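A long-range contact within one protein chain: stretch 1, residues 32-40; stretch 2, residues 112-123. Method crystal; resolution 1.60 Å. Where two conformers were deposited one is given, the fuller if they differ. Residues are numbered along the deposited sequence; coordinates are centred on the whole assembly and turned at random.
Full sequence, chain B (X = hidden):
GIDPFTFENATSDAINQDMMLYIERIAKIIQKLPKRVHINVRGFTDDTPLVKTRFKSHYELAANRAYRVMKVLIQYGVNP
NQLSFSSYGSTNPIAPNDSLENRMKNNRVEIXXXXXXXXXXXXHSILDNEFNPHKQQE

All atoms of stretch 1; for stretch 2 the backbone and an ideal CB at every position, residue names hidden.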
# COMPACT_ATOMS: atom_id res chain seq x y z
N LYS B 32 8.38 -7.70 16.09
CA LYS B 32 9.41 -7.62 17.13
C LYS B 32 10.30 -6.38 16.97
O LYS B 32 11.04 -6.02 17.90
CB LYS B 32 10.30 -8.86 17.10
CG LYS B 32 9.56 -10.15 17.48
CD LYS B 32 10.49 -11.32 17.45
CE LYS B 32 9.72 -12.64 17.61
NZ LYS B 32 9.36 -12.86 19.01
N LEU B 33 10.25 -5.76 15.80
CA LEU B 33 11.17 -4.65 15.48
C LEU B 33 10.81 -3.37 16.21
O LEU B 33 9.66 -3.13 16.58
CB LEU B 33 11.15 -4.34 13.96
CG LEU B 33 11.48 -5.50 13.05
CD1 LEU B 33 11.49 -5.07 11.60
CD2 LEU B 33 12.80 -6.20 13.43
N PRO B 34 11.81 -2.47 16.35
CA PRO B 34 11.54 -1.13 16.83
C PRO B 34 10.47 -0.46 16.00
O PRO B 34 10.46 -0.62 14.76
CB PRO B 34 12.90 -0.43 16.67
CG PRO B 34 13.88 -1.48 16.76
CD PRO B 34 13.24 -2.66 16.04
N LYS B 35 9.59 0.30 16.65
CA LYS B 35 8.51 0.99 16.00
C LYS B 35 8.95 1.94 14.90
O LYS B 35 8.20 2.17 13.96
CB LYS B 35 7.70 1.81 17.01
CG LYS B 35 6.93 0.98 17.99
CD LYS B 35 6.18 1.87 19.00
CE LYS B 35 7.09 2.83 19.80
NZ LYS B 35 7.80 2.17 20.92
N ARG B 36 10.18 2.46 15.00
CA ARG B 36 10.65 3.41 14.00
C ARG B 36 11.12 2.73 12.71
O ARG B 36 11.44 3.43 11.74
CB ARG B 36 11.74 4.33 14.57
CG ARG B 36 11.17 5.39 15.46
CD ARG B 36 12.24 6.17 16.24
NE ARG B 36 13.23 6.82 15.40
CZ ARG B 36 14.50 6.45 15.28
NH1 ARG B 36 14.96 5.36 15.91
NH2 ARG B 36 15.32 7.16 14.52
N VAL B 37 11.19 1.40 12.72
CA VAL B 37 11.62 0.66 11.54
C VAL B 37 10.34 0.43 10.70
O VAL B 37 9.31 -0.09 11.18
CB VAL B 37 12.29 -0.72 11.90
CG1 VAL B 37 12.55 -1.55 10.60
CG2 VAL B 37 13.59 -0.53 12.74
N HIS B 38 10.41 0.79 9.43
CA HIS B 38 9.34 0.51 8.49
C HIS B 38 9.80 -0.49 7.43
O HIS B 38 11.00 -0.79 7.29
CB HIS B 38 8.84 1.80 7.87
CG HIS B 38 8.05 2.67 8.80
ND1 HIS B 38 6.99 3.44 8.38
CD2 HIS B 38 8.19 2.92 10.13
CE1 HIS B 38 6.46 4.07 9.42
NE2 HIS B 38 7.18 3.79 10.49
N ILE B 39 8.81 -1.06 6.76
CA ILE B 39 8.99 -2.16 5.82
C ILE B 39 8.36 -1.76 4.48
O ILE B 39 7.21 -1.34 4.45
CB ILE B 39 8.25 -3.39 6.35
CG1 ILE B 39 8.86 -3.81 7.71
CG2 ILE B 39 8.20 -4.53 5.28
CD1 ILE B 39 10.16 -4.38 7.61
N ASN B 40 9.10 -1.94 3.39
CA ASN B 40 8.62 -1.68 2.00
C ASN B 40 8.64 -3.02 1.30
O ASN B 40 9.68 -3.68 1.23
CB ASN B 40 9.54 -0.65 1.29
CG ASN B 40 9.14 -0.34 -0.11
OD1 ASN B 40 9.96 -0.50 -1.03
ND2 ASN B 40 7.95 0.09 -0.29
N UNK B 112 12.19 -4.87 2.17
CA UNK B 112 13.17 -3.85 2.51
C UNK B 112 12.86 -3.23 3.85
O UNK B 112 11.71 -2.85 4.13
CB UNK B 112 13.22 -2.77 1.43
N UNK B 113 13.88 -3.09 4.68
CA UNK B 113 13.76 -2.45 5.99
C UNK B 113 14.25 -1.00 5.87
O UNK B 113 15.29 -0.75 5.25
CB UNK B 113 14.55 -3.21 7.05
N UNK B 114 13.51 -0.10 6.48
CA UNK B 114 13.93 1.30 6.60
C UNK B 114 14.27 1.51 8.09
O UNK B 114 13.39 1.47 8.95
CB UNK B 114 12.85 2.27 6.12
N UNK B 115 15.54 1.77 8.35
CA UNK B 115 16.03 1.79 9.70
C UNK B 115 17.16 2.80 9.91
O UNK B 115 17.95 3.04 9.01
CB UNK B 115 16.50 0.39 10.09
N UNK B 116 17.23 3.34 11.11
CA UNK B 116 18.42 4.14 11.46
C UNK B 116 19.55 3.21 11.85
O UNK B 116 19.37 1.99 11.93
CB UNK B 116 18.12 5.12 12.60
N UNK B 117 20.73 3.77 12.08
CA UNK B 117 21.93 2.96 12.28
C UNK B 117 21.83 2.18 13.59
O UNK B 117 22.36 1.07 13.69
CB UNK B 117 23.18 3.84 12.28
N UNK B 118 21.21 2.75 14.60
CA UNK B 118 21.16 2.09 15.92
C UNK B 118 20.21 0.91 15.94
O UNK B 118 20.56 -0.15 16.48
CB UNK B 118 20.74 3.09 17.00
N UNK B 119 19.02 1.10 15.36
CA UNK B 119 18.02 0.01 15.26
C UNK B 119 18.49 -1.13 14.35
O UNK B 119 18.02 -2.26 14.47
CB UNK B 119 16.69 0.56 14.74
N UNK B 120 19.37 -0.84 13.41
CA UNK B 120 19.85 -1.85 12.45
C UNK B 120 20.38 -3.10 13.16
O UNK B 120 20.11 -4.23 12.73
CB UNK B 120 20.95 -1.26 11.56
N UNK B 121 21.07 -2.90 14.28
CA UNK B 121 21.63 -4.00 15.05
C UNK B 121 20.54 -4.90 15.63
O UNK B 121 20.66 -6.12 15.64
CB UNK B 121 22.51 -3.46 16.18
N UNK B 122 19.48 -4.26 16.13
CA UNK B 122 18.33 -4.96 16.70
C UNK B 122 17.64 -5.80 15.64
O UNK B 122 17.23 -6.94 15.91
CB UNK B 122 17.34 -3.97 17.31
N UNK B 123 17.53 -5.27 14.43
CA UNK B 123 16.92 -6.02 13.34
C UNK B 123 17.75 -7.26 13.05
O UNK B 123 17.22 -8.36 12.92
CB UNK B 123 16.79 -5.15 12.09

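Stretch 2 enters as a strand antiparallel to H38–N40 and leaves as a helix that packs over L33, P34 and V37. Position 112 pairs with N40 through two backbone hydrogen bonds, N40 N to the carbonyl O of 112 and 112 N to N40 O, both 2.9 Å. Its CB lies on the sheet face of N40, where polar, beta-branched or aromatic side chains would all suit. It is F112, whose CB lies 4.3 Å from N40 CB while the ring leads away.

Position 113 points to the other face, with I39, and its ideal CB is 4.4 Å from V37 CG1 and 4.6 Å from I39 CD1. This apolar surface, with L33 beyond, asks for a large aliphatic or aromatic residue. F113 fills it: CD1 lies 3.4 Å from I39 CD1, and CE1 lies 3.9 Å from L33 CD1, which meets the ring at its edge.

Position 114 returns to the face of H38, and the two residues exchange backbone hydrogen bonds, N to O in each direction. Beside H38 CB there is no group that demands a particular partner, so small, polar or beta-branched residues would suit, and R36 O offers an acceptor for a water-mediated link. The deposited residue is S114, whose N lies 2.7 Å from H38 O and whose O lies 3.1 Å from H38 N. S114 donates from OG to a water (2.9 Å), which in turn donates to R36 O (2.9 Å), extending the link past the paired strands.

At 115 the CB points sideways, 4.0 Å from V37 CG2, and the extended backbone favours a beta-branched residue. T115 puts OG1 3.8 Å from V37 CG2 and donates from it to the carbonyl O of 116.

Position 116 precedes the helix, which favours Asp, Asn, Ser or Thr as a cap; R36 NH2, 4.0 Å from the ideal CB, tips the balance toward an acid. D116 does both jobs: its OD1 accepts from the backbone N of 119, and D116 OD2 forms a salt bridge with R36 NH2 (2.7 Å).

Positions 117 and 118 meet nothing of stretch 1 and tolerate many residues; they are A117 and N118.

Position 119 points toward stretch 1, between P34, V37 and the guanidinium. A short acid or amide suits it. In D119, CB touches V37 CG2 (3.8 Å), and OD2 makes a salt bridge with R36 NH1 (3.3 Å), reinforced by a water bound to both atoms.

Position 120 is helical with its CB pointing away from stretch 1, and 121 is out of its reach, so many helix-compatible residues would do; they are L120 and S121. At 122, near P34 CG, a long chain can lie along the proline; K122 CD comes within 3.9 Å of P34 CG.

Position 123 has its CB 4.3 Å from L33 CD2, favouring an aliphatic residue. I123 reaches V37 CG1 with CD1 (3.7 Å) and L33 CD2 with CG1 (4.1 Å).

Stretch 2, residues 112-123: FFSTDANDLSKI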
# COMPACT_ATOMS: atom_id res chain seq x y z
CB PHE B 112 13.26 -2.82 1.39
CG PHE B 112 14.24 -3.21 0.33
CD1 PHE B 112 13.99 -4.31 -0.49
CD2 PHE B 112 15.45 -2.52 0.16
CE1 PHE B 112 14.91 -4.67 -1.50
CE2 PHE B 112 16.38 -2.92 -0.84
CZ PHE B 112 16.11 -3.98 -1.64
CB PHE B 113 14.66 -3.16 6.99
CG PHE B 113 14.31 -4.61 7.16
CD1 PHE B 113 13.45 -5.00 8.13
CD2 PHE B 113 14.84 -5.56 6.29
CE1 PHE B 113 13.10 -6.36 8.27
CE2 PHE B 113 14.49 -6.92 6.39
CZ PHE B 113 13.65 -7.31 7.38
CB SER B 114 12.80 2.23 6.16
OG SER B 114 13.09 3.57 6.51
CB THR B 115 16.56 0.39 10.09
OG1 THR B 115 17.00 0.41 11.45
CG2 THR B 115 17.70 -0.06 9.15
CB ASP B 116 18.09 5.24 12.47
CG ASP B 116 17.97 4.76 13.92
OD1 ASP B 116 18.40 3.65 14.25
OD2 ASP B 116 17.46 5.54 14.75
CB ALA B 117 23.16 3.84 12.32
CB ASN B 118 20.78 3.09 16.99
CG ASN B 118 21.82 4.18 17.11
OD1 ASN B 118 23.01 3.88 17.10
ND2 ASN B 118 21.37 5.43 17.11
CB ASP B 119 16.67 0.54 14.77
CG ASP B 119 15.92 1.33 15.83
OD1 ASP B 119 16.27 1.23 17.05
OD2 ASP B 119 14.98 2.07 15.48
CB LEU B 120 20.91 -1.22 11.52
CG LEU B 120 21.22 -2.10 10.31
CD1 LEU B 120 21.36 -1.27 9.03
CD2 LEU B 120 22.42 -2.98 10.62
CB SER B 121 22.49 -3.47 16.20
OG SER B 121 23.16 -4.52 16.88
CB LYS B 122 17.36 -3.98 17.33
CG LYS B 122 17.91 -3.20 18.54
CD LYS B 122 16.88 -2.26 19.11
CE LYS B 122 17.31 -1.66 20.43
NZ LYS B 122 16.22 -0.86 21.06
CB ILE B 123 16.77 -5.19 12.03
CG1 ILE B 123 15.97 -3.88 12.29
CG2 ILE B 123 16.10 -6.07 10.94
CD1 ILE B 123 15.94 -2.95 11.05
O HOH W 1 11.47 3.96 8.88
O HOH W 2 13.85 3.13 17.53
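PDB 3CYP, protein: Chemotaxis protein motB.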